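Glycosyl hyrolase, family 3 (Deinococcus radiodurans, PDB 3TEV) probably hydrolyses O-glycosidic bonds as a family 3 glycoside hydrolase built on a TIM barrel. Local coordinates at residues Gly146-Gly151 against Cys176-Pro181; Glu235-Leu240 against Gln267-Asn272; Ala287-Ala292 against Glu322-Leu327. All coordinates share one frame; numbering follows the deposited sequence.

Interaction 1: residues Gly146-Gly151 against Cys176-Pro181; sequences GDRAYG and CAKHFP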
loop_
_atom_site.group_PDB
_atom_site.type_symbol
_atom_site.label_atom_id
_atom_site.label_comp_id
_atom_site.label_asym_id
_atom_site.label_seq_id
_atom_site.Cartn_x
_atom_site.Cartn_y
_atom_site.Cartn_z
ATOM N N GLY A 146 7.295 16.188 4.998
ATOM C CA GLY A 146 8.547 16.924 4.749
ATOM C C GLY A 146 9.195 16.665 3.398
ATOM O O GLY A 146 8.580 16.907 2.356
ATOM N N ASP A 147 10.442 16.176 3.436
ATOM C CA ASP A 147 11.246 15.805 2.247
ATOM C C ASP A 147 10.534 14.901 1.239
ATOM O O ASP A 147 10.774 14.979 0.028
ATOM C CB ASP A 147 12.499 15.043 2.690
ATOM C CG ASP A 147 13.472 15.905 3.427
ATOM O OD1 ASP A 147 13.575 17.111 3.095
ATOM O OD2 ASP A 147 14.146 15.368 4.338
ATOM N N ARG A 148 9.686 14.027 1.768
ATOM C CA ARG A 148 9.116 12.920 1.017
ATOM C C ARG A 148 7.916 13.314 0.145
ATOM O O ARG A 148 7.475 12.522 -0.683
ATOM C CB ARG A 148 8.755 11.777 1.973
ATOM C CG ARG A 148 9.906 11.321 2.885
ATOM C CD ARG A 148 9.386 10.434 4.015
ATOM N NE ARG A 148 8.429 9.451 3.498
ATOM C CZ ARG A 148 7.530 8.783 4.220
ATOM N NH1 ARG A 148 6.717 7.924 3.613
ATOM N NH2 ARG A 148 7.435 8.970 5.533
ATOM N N ALA A 149 7.395 14.528 0.331
ATOM C CA ALA A 149 6.360 15.078 -0.560
ATOM C C ALA A 149 7.006 15.859 -1.705
ATOM O O ALA A 149 8.124 16.343 -1.566
ATOM C CB ALA A 149 5.394 15.963 0.208
ATOM N N TYR A 150 6.300 15.961 -2.833
ATOM C CA TYR A 150 6.786 16.697 -4.006
ATOM C C TYR A 150 6.564 18.205 -3.907
ATOM O O TYR A 150 7.164 18.960 -4.665
ATOM C CB TYR A 150 6.159 16.156 -5.298
ATOM C CG TYR A 150 6.619 14.762 -5.654
ATOM C CD1 TYR A 150 7.861 14.546 -6.263
ATOM C CD2 TYR A 150 5.819 13.649 -5.373
ATOM C CE1 TYR A 150 8.299 13.258 -6.584
ATOM C CE2 TYR A 150 6.251 12.361 -5.680
ATOM C CZ TYR A 150 7.491 12.173 -6.290
ATOM O OH TYR A 150 7.919 10.895 -6.601
ATOM N N GLY A 151 5.711 18.642 -2.980
ATOM C CA GLY A 151 5.386 20.067 -2.829
ATOM C C GLY A 151 4.395 20.430 -1.723
ATOM O O GLY A 151 4.061 19.598 -0.870
ATOM N N CYS A 176 2.346 2.286 -5.960
ATOM C CA CYS A 176 1.207 2.380 -5.045
ATOM C C CYS A 176 1.208 3.762 -4.414
ATOM O O CYS A 176 2.138 4.092 -3.680
ATOM C CB CYS A 176 1.299 1.297 -3.975
ATOM S SG CYS A 176 -0.088 1.209 -2.786
ATOM N N ALA A 177 0.194 4.568 -4.720
ATOM C CA ALA A 177 0.067 5.909 -4.166
ATOM C C ALA A 177 -0.251 5.840 -2.661
ATOM O O ALA A 177 -1.046 5.002 -2.228
ATOM C CB ALA A 177 -1.026 6.662 -4.898
ATOM N N LYS A 178 0.368 6.713 -1.870
ATOM C CA LYS A 178 0.104 6.753 -0.433
ATOM C C LYS A 178 0.166 8.205 0.090
ATOM O O LYS A 178 0.715 9.062 -0.604
ATOM C CB LYS A 178 1.100 5.859 0.293
ATOM C CG LYS A 178 2.532 6.172 -0.028
ATOM C CD LYS A 178 3.492 5.134 0.546
ATOM C CE LYS A 178 4.898 5.727 0.580
ATOM N NZ LYS A 178 5.931 4.710 0.877
ATOM N N HIS A 179 -0.428 8.520 1.254
ATOM C CA HIS A 179 -1.303 7.626 2.051
ATOM C C HIS A 179 -2.720 8.172 2.047
ATOM O O HIS A 179 -3.010 9.178 2.698
ATOM C CB HIS A 179 -0.859 7.575 3.508
ATOM C CG HIS A 179 0.596 7.321 3.687
ATOM N ND1 HIS A 179 1.557 8.246 3.336
ATOM C CD2 HIS A 179 1.260 6.252 4.197
ATOM C CE1 HIS A 179 2.754 7.755 3.618
ATOM N NE2 HIS A 179 2.602 6.546 4.138
ATOM N N PHE A 180 -3.605 7.501 1.341
ATOM C CA PHE A 180 -4.950 7.976 1.178
ATOM C C PHE A 180 -5.706 7.980 2.522
ATOM O O PHE A 180 -5.644 7.010 3.264
ATOM C CB PHE A 180 -5.646 7.088 0.161
ATOM C CG PHE A 180 -7.019 7.515 -0.158
ATOM C CD1 PHE A 180 -7.242 8.510 -1.106
ATOM C CD2 PHE A 180 -8.099 6.936 0.495
ATOM C CE1 PHE A 180 -8.527 8.912 -1.398
ATOM C CE2 PHE A 180 -9.378 7.339 0.218
ATOM C CZ PHE A 180 -9.601 8.329 -0.727
ATOM N N PRO A 181 -6.459 9.049 2.817
ATOM C CA PRO A 181 -6.764 10.199 1.980
ATOM C C PRO A 181 -5.826 11.417 2.077
ATOM O O PRO A 181 -6.209 12.489 1.607
ATOM C CB PRO A 181 -8.184 10.596 2.429
ATOM C CG PRO A 181 -8.588 9.656 3.473
ATOM C CD PRO A 181 -7.367 8.966 3.969
#
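Arg148 reaches across from its loop to Lys178 and His179 with one guanidinium nitrogen and makes no hydrogen bond to either. Its chain runs extended as far as CD and then bends at chi3 (45°), which brings Arg148 NH1 to the edge of the imidazole, 4.0 Å from His179 CE1 and close to the ring plane. The guanidinium stands steeply to that ring, their planes 79° apart, while Lys178 CE lies at the guanidinium edge, 4.2 Å from Arg148 NH1. Arg148, exposed, forms the loose side; the two segments together bury 74 Å². The packing is closer within 176-181. A cis peptide joins Lys178 to His179 and a second one precedes Pro181. Lys178 CB sits over the centre of the His179 ring, 3.7 Å above its plane, covering one face. That cover and the bond between His179 ND1 and Asp135 should limit turning of the imidazole; Lys178 NZ is bonded to Phe130 O. The Lys-His pair at the carboxyl end of strand 174-180 resembles the motif at the sugar pocket of family 3 relatives, so it probably borders the pocket here. With Arg148 NH1 4.3 Å from Lys178 NZ, the chemistry is that of two basic side chains beside a hydrogen-bonded imidazole, with Asp80 a weak, distant counter-charge to Lys178, consistent with a pocket wall offered to a polar substrate.

Interaction 2: residues Glu235-Leu240 against Gln267-Asn272; sequences EHPATL and QAIDAN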
loop_
_atom_site.group_PDB
_atom_site.type_symbol
_atom_site.label_atom_id
_atom_site.label_comp_id
_atom_site.label_asym_id
_atom_site.label_seq_id
_atom_site.Cartn_x
_atom_site.Cartn_y
_atom_site.Cartn_z
ATOM N N GLU A 235 -15.615 8.606 13.238
ATOM C CA GLU A 235 -15.529 7.479 14.162
ATOM C C GLU A 235 -14.422 6.464 13.876
ATOM O O GLU A 235 -14.061 5.689 14.761
ATOM C CB GLU A 235 -16.864 6.725 14.226
ATOM C CG GLU A 235 -18.006 7.504 14.884
ATOM C CD GLU A 235 -19.197 6.602 15.203
ATOM O OE1 GLU A 235 -19.742 6.700 16.337
ATOM O OE2 GLU A 235 -19.566 5.781 14.319
ATOM N N HIS A 236 -13.919 6.419 12.652
ATOM C CA HIS A 236 -12.974 5.362 12.287
ATOM C C HIS A 236 -11.801 5.928 11.498
ATOM O O HIS A 236 -11.983 6.857 10.704
ATOM C CB HIS A 236 -13.668 4.274 11.455
ATOM C CG HIS A 236 -14.849 3.652 12.131
ATOM N ND1 HIS A 236 -14.729 2.821 13.225
ATOM C CD2 HIS A 236 -16.177 3.740 11.867
ATOM C CE1 HIS A 236 -15.932 2.429 13.609
ATOM N NE2 HIS A 236 -16.827 2.974 12.804
ATOM N N PRO A 237 -10.595 5.381 11.707
ATOM C CA PRO A 237 -9.506 5.729 10.775
ATOM C C PRO A 237 -9.864 5.264 9.360
ATOM O O PRO A 237 -10.631 4.293 9.196
ATOM C CB PRO A 237 -8.312 4.933 11.298
ATOM C CG PRO A 237 -8.906 3.836 12.139
ATOM C CD PRO A 237 -10.207 4.354 12.689
ATOM N N ALA A 238 -9.311 5.931 8.350
ATOM C CA ALA A 238 -9.613 5.605 6.949
ATOM C C ALA A 238 -9.497 4.106 6.618
ATOM O O ALA A 238 -10.360 3.536 5.921
ATOM C CB ALA A 238 -8.759 6.415 6.029
ATOM N N THR A 239 -8.454 3.467 7.154
ATOM C CA THR A 239 -8.177 2.060 6.890
ATOM C C THR A 239 -9.297 1.156 7.402
ATOM O O THR A 239 -9.416 0.005 6.967
ATOM C CB THR A 239 -6.870 1.623 7.581
ATOM O OG1 THR A 239 -6.957 2.000 8.953
ATOM C CG2 THR A 239 -5.688 2.373 7.025
ATOM N N LEU A 240 -10.113 1.659 8.330
ATOM C CA LEU A 240 -11.202 0.843 8.901
ATOM C C LEU A 240 -12.574 1.446 8.625
ATOM O O LEU A 240 -13.557 1.101 9.290
ATOM C CB LEU A 240 -11.009 0.678 10.416
ATOM C CG LEU A 240 -9.666 0.106 10.906
ATOM C CD1 LEU A 240 -9.552 0.204 12.436
ATOM C CD2 LEU A 240 -9.403 -1.347 10.413
ATOM N N GLN A 267 1.927 1.796 16.103
ATOM C CA GLN A 267 1.581 1.901 17.516
ATOM C C GLN A 267 0.152 2.364 17.810
ATOM O O GLN A 267 -0.539 1.754 18.623
ATOM C CB GLN A 267 2.592 2.790 18.246
ATOM C CG GLN A 267 2.654 2.539 19.750
ATOM C CD GLN A 267 3.763 3.324 20.458
ATOM O OE1 GLN A 267 4.236 4.357 19.969
ATOM N NE2 GLN A 267 4.170 2.835 21.629
ATOM N N ALA A 268 -0.289 3.437 17.154
ATOM C CA ALA A 268 -1.612 4.005 17.427
ATOM C C ALA A 268 -2.747 3.011 17.157
ATOM O O ALA A 268 -3.702 2.944 17.929
ATOM C CB ALA A 268 -1.823 5.306 16.653
ATOM N N ILE A 269 -2.638 2.242 16.073
ATOM C CA ILE A 269 -3.615 1.190 15.789
ATOM C C ILE A 269 -3.504 0.083 16.832
ATOM O O ILE A 269 -4.504 -0.354 17.424
ATOM C CB ILE A 269 -3.430 0.598 14.369
ATOM C CG1 ILE A 269 -4.133 1.475 13.336
ATOM C CG2 ILE A 269 -3.957 -0.853 14.292
ATOM C CD1 ILE A 269 -5.633 1.235 13.206
ATOM N N ASP A 270 -2.268 -0.344 17.056
ATOM C CA ASP A 270 -1.970 -1.453 17.938
ATOM C C ASP A 270 -2.505 -1.206 19.350
ATOM O O ASP A 270 -2.926 -2.148 20.029
ATOM C CB ASP A 270 -0.456 -1.677 17.965
ATOM C CG ASP A 270 -0.080 -3.113 18.201
ATOM O OD1 ASP A 270 -0.781 -4.038 17.716
ATOM O OD2 ASP A 270 0.950 -3.305 18.865
ATOM N N ALA A 271 -2.500 0.060 19.774
ATOM C CA ALA A 271 -2.956 0.431 21.102
ATOM C C ALA A 271 -4.471 0.514 21.196
ATOM O O ALA A 271 -5.026 0.526 22.294
ATOM C CB ALA A 271 -2.320 1.769 21.545
ATOM N N ASN A 272 -5.133 0.602 20.052
ATOM C CA ASN A 272 -6.576 0.855 20.017
ATOM C C ASN A 272 -7.446 -0.320 19.544
ATOM O O ASN A 272 -8.652 -0.342 19.817
ATOM C CB ASN A 272 -6.868 2.131 19.211
ATOM C CG ASN A 272 -6.409 3.398 19.937
ATOM O OD1 ASN A 272 -7.079 3.884 20.850
ATOM N ND2 ASN A 272 -5.263 3.934 19.533
#
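A loop and a short helix, each following a barrel strand at its carboxyl end, meet where Pro237 and Leu240 close on Ile269: residues 235-240 lead into helix 242-252, and the short helix 267-272 follows strand 258-261. The contact is wholly apolar and small, with 79 Å² buried, and a single methyl carries it. Ile269 CD1 approaches Leu240 tip to tip, 4.1 Å from Leu240 CD1, and lies 4.3 Å from Pro237 CG at the corner of the pyrrolidine ring. With chi1 at -83°, Ile269 places CG1 opposite its carbonyl carbon, and CD1 projects from there off the helix toward the loop. On the loop side a tight turn brings the two partners together: Leu240 N bonds to Pro237 O at 2.8 Å across the 3-10 segment 238-239, and both side chains leave the backbone toward Ile269. All three residues are buried. Tyr273 and Leu194 also cover Pro237, Ala282 of helix 275-285 lies against Leu240, and His226 against Ile269. The two segments belong to consecutive beta-alpha connections, after the adjacent parallel strands 221-224 and 258-261, as in a TIM barrel.

Interaction 3: residues Ala287-Ala292 against Glu322-Leu327; sequences ADLVMA and ERLRAL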
loop_
_atom_site.group_PDB
_atom_site.type_symbol
_atom_site.label_atom_id
_atom_site.label_comp_id
_atom_site.label_asym_id
_atom_site.label_seq_id
_atom_site.Cartn_x
_atom_site.Cartn_y
_atom_site.Cartn_z
ATOM N N ALA A 287 -10.846 -2.717 1.939
ATOM C CA ALA A 287 -9.489 -3.111 1.541
ATOM C C ALA A 287 -9.507 -4.449 0.804
ATOM O O ALA A 287 -10.307 -5.343 1.133
ATOM C CB ALA A 287 -8.593 -3.223 2.761
ATOM N N ASP A 288 -8.622 -4.586 -0.186
ATOM C CA ASP A 288 -8.392 -5.882 -0.847
ATOM C C ASP A 288 -7.269 -6.663 -0.177
ATOM O O ASP A 288 -7.183 -7.889 -0.334
ATOM C CB ASP A 288 -7.996 -5.671 -2.308
ATOM C CG ASP A 288 -9.009 -4.859 -3.057
ATOM O OD1 ASP A 288 -10.182 -5.301 -3.129
ATOM O OD2 ASP A 288 -8.662 -3.760 -3.534
ATOM N N LEU A 289 -6.396 -5.943 0.536
ATOM C CA LEU A 289 -5.113 -6.487 0.998
ATOM C C LEU A 289 -4.771 -5.869 2.345
ATOM O O LEU A 289 -4.822 -4.644 2.505
ATOM C CB LEU A 289 -3.984 -6.147 -0.009
ATOM C CG LEU A 289 -2.611 -6.830 0.211
ATOM C CD1 LEU A 289 -2.718 -8.394 0.254
ATOM C CD2 LEU A 289 -1.605 -6.412 -0.861
ATOM N N VAL A 290 -4.419 -6.709 3.315
ATOM C CA VAL A 290 -4.016 -6.211 4.621
ATOM C C VAL A 290 -2.520 -6.459 4.824
ATOM O O VAL A 290 -2.038 -7.586 4.655
ATOM C CB VAL A 290 -4.851 -6.891 5.749
ATOM C CG1 VAL A 290 -4.285 -6.550 7.135
ATOM C CG2 VAL A 290 -6.312 -6.460 5.660
HETATM N N MSE A 291 -1.781 -5.402 5.162
HETATM C CA MSE A 291 -0.373 -5.547 5.533
HETATM C C MSE A 291 -0.292 -6.089 6.942
HETATM O O MSE A 291 -0.546 -5.366 7.877
HETATM C CB MSE A 291 0.363 -4.221 5.480
HETATM C CG MSE A 291 0.472 -3.695 4.082
HETATM SE SE MSE A 291 1.688 -2.196 3.930
HETATM C CE MSE A 291 3.263 -3.339 4.104
ATOM N N ALA A 292 0.097 -7.338 7.099
ATOM C CA ALA A 292 0.146 -7.963 8.400
ATOM C C ALA A 292 1.621 -8.147 8.776
ATOM O O ALA A 292 2.180 -9.242 8.650
ATOM C CB ALA A 292 -0.603 -9.310 8.341
ATOM N N GLU A 322 -9.236 -11.274 -7.026
ATOM C CA GLU A 322 -9.137 -10.988 -8.442
ATOM C C GLU A 322 -8.475 -9.634 -8.750
ATOM O O GLU A 322 -7.750 -9.523 -9.726
ATOM C CB GLU A 322 -10.517 -11.101 -9.113
ATOM C CG GLU A 322 -10.572 -10.664 -10.623
ATOM C CD GLU A 322 -9.526 -11.369 -11.550
ATOM O OE1 GLU A 322 -9.110 -12.529 -11.254
ATOM O OE2 GLU A 322 -9.137 -10.759 -12.591
ATOM N N ARG A 323 -8.721 -8.608 -7.937
ATOM C CA ARG A 323 -7.998 -7.346 -8.087
ATOM C C ARG A 323 -6.489 -7.542 -7.908
ATOM O O ARG A 323 -5.679 -6.960 -8.654
ATOM C CB ARG A 323 -8.485 -6.303 -7.093
ATOM C CG ARG A 323 -9.850 -5.762 -7.449
ATOM C CD ARG A 323 -10.140 -4.487 -6.677
ATOM N NE ARG A 323 -11.511 -4.033 -6.907
ATOM C CZ ARG A 323 -12.531 -4.257 -6.084
ATOM N NH1 ARG A 323 -12.360 -4.932 -4.943
ATOM N NH2 ARG A 323 -13.728 -3.799 -6.414
ATOM N N LEU A 324 -6.131 -8.387 -6.944
ATOM C CA LEU A 324 -4.736 -8.671 -6.652
ATOM C C LEU A 324 -4.124 -9.474 -7.782
ATOM O O LEU A 324 -2.989 -9.266 -8.171
ATOM C CB LEU A 324 -4.620 -9.448 -5.345
ATOM C CG LEU A 324 -5.079 -8.703 -4.084
ATOM C CD1 LEU A 324 -4.972 -9.583 -2.809
ATOM C CD2 LEU A 324 -4.308 -7.410 -3.917
ATOM N N ARG A 325 -4.910 -10.394 -8.317
ATOM C CA ARG A 325 -4.454 -11.236 -9.379
ATOM C C ARG A 325 -4.335 -10.464 -10.690
ATOM O O ARG A 325 -3.375 -10.654 -11.425
ATOM C CB ARG A 325 -5.338 -12.474 -9.454
ATOM C CG ARG A 325 -4.615 -13.662 -8.840
ATOM C CD ARG A 325 -5.268 -14.395 -7.721
ATOM N NE ARG A 325 -5.974 -15.558 -8.168
ATOM C CZ ARG A 325 -5.999 -16.758 -7.565
ATOM N NH1 ARG A 325 -5.298 -17.038 -6.468
ATOM N NH2 ARG A 325 -6.726 -17.702 -8.098
ATOM N N ALA A 326 -5.261 -9.546 -10.941
ATOM C CA ALA A 326 -5.212 -8.729 -12.147
ATOM C C ALA A 326 -3.957 -7.858 -12.140
ATOM O O ALA A 326 -3.317 -7.694 -13.179
ATOM C CB ALA A 326 -6.472 -7.882 -12.305
ATOM N N LEU A 327 -3.604 -7.343 -10.959
ATOM C CA LEU A 327 -2.389 -6.558 -10.779
ATOM C C LEU A 327 -1.128 -7.362 -11.109
ATOM O O LEU A 327 -0.273 -6.906 -11.871
ATOM C CB LEU A 327 -2.294 -6.014 -9.345
ATOM C CG LEU A 327 -1.213 -4.965 -9.078
ATOM C CD1 LEU A 327 -1.562 -3.652 -9.772
ATOM C CD2 LEU A 327 -1.024 -4.694 -7.591
#
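Asp288 and Arg323 cross at about a right angle, the carboxylate lying beside the far part of an arginine chain that is extended from CG to NE. Arg323 NH1 reaches the syn side of Asp288 OD1 at 2.9 Å in a salt bridge, but the bond is bent (140° at the hydrogen) and the two planes are turned 41° apart, a one-point grip and not a flat paired one. Arg323 CD comes alongside the other oxygen, 3.5 Å from Asp288 OD2. That oxygen is engaged by Arg250 and by the backbone N of Ile259, while Arg323 NH2 pairs with Asp256; the carboxylate thus bonds to two guanidinium groups that lie close together and probably offsets part of their charge. A lysine in place of Asp288 would probably strip Arg250 and Arg323 of their shared anion, although Arg323 would keep Asp256, and crowd a third positive charge into the same spot. Backbone bonds from residues 288-290 to Ile259, Thr261, Leu21 and Met23 set strand 290-291 between strands 258-261 and 22-24, closing the barrel. Helix 314-330 packs against the residues leading into this last strand. There Leu324 lies against the backbone of Asp288, its CD1 3.7 Å from Asp288 O, and crosses Leu289 at a slant. Leu289 turns CG away from its own backbone N (chi1 -171°), bringing CD1 to 4.0 Å from Leu324 CD1, while Leu324 CD2 lies 4.1 Å from Leu289 CB.

In the fold
The three contacts follow one another along the chain within a single TIM-barrel domain. Interactions 1 and 2 both lie at the carboxyl ends of the strands, where the pocket of family 3 enzymes is expected; their centres are about 20 Å apart, yet they touch, Pro181 CD resting 3.6 Å from Ala238 CB. Interaction 1 probably borders the pocket itself, with His179 also against Asp262, whereas interaction 2 packs the neighbouring loops. Interaction 3 sits across the chain's centre from interaction 1, about 21 Å between centres, toward the amino ends of the barrel strands. Its nearest atoms come within about 5 Å of interaction 2, without touching.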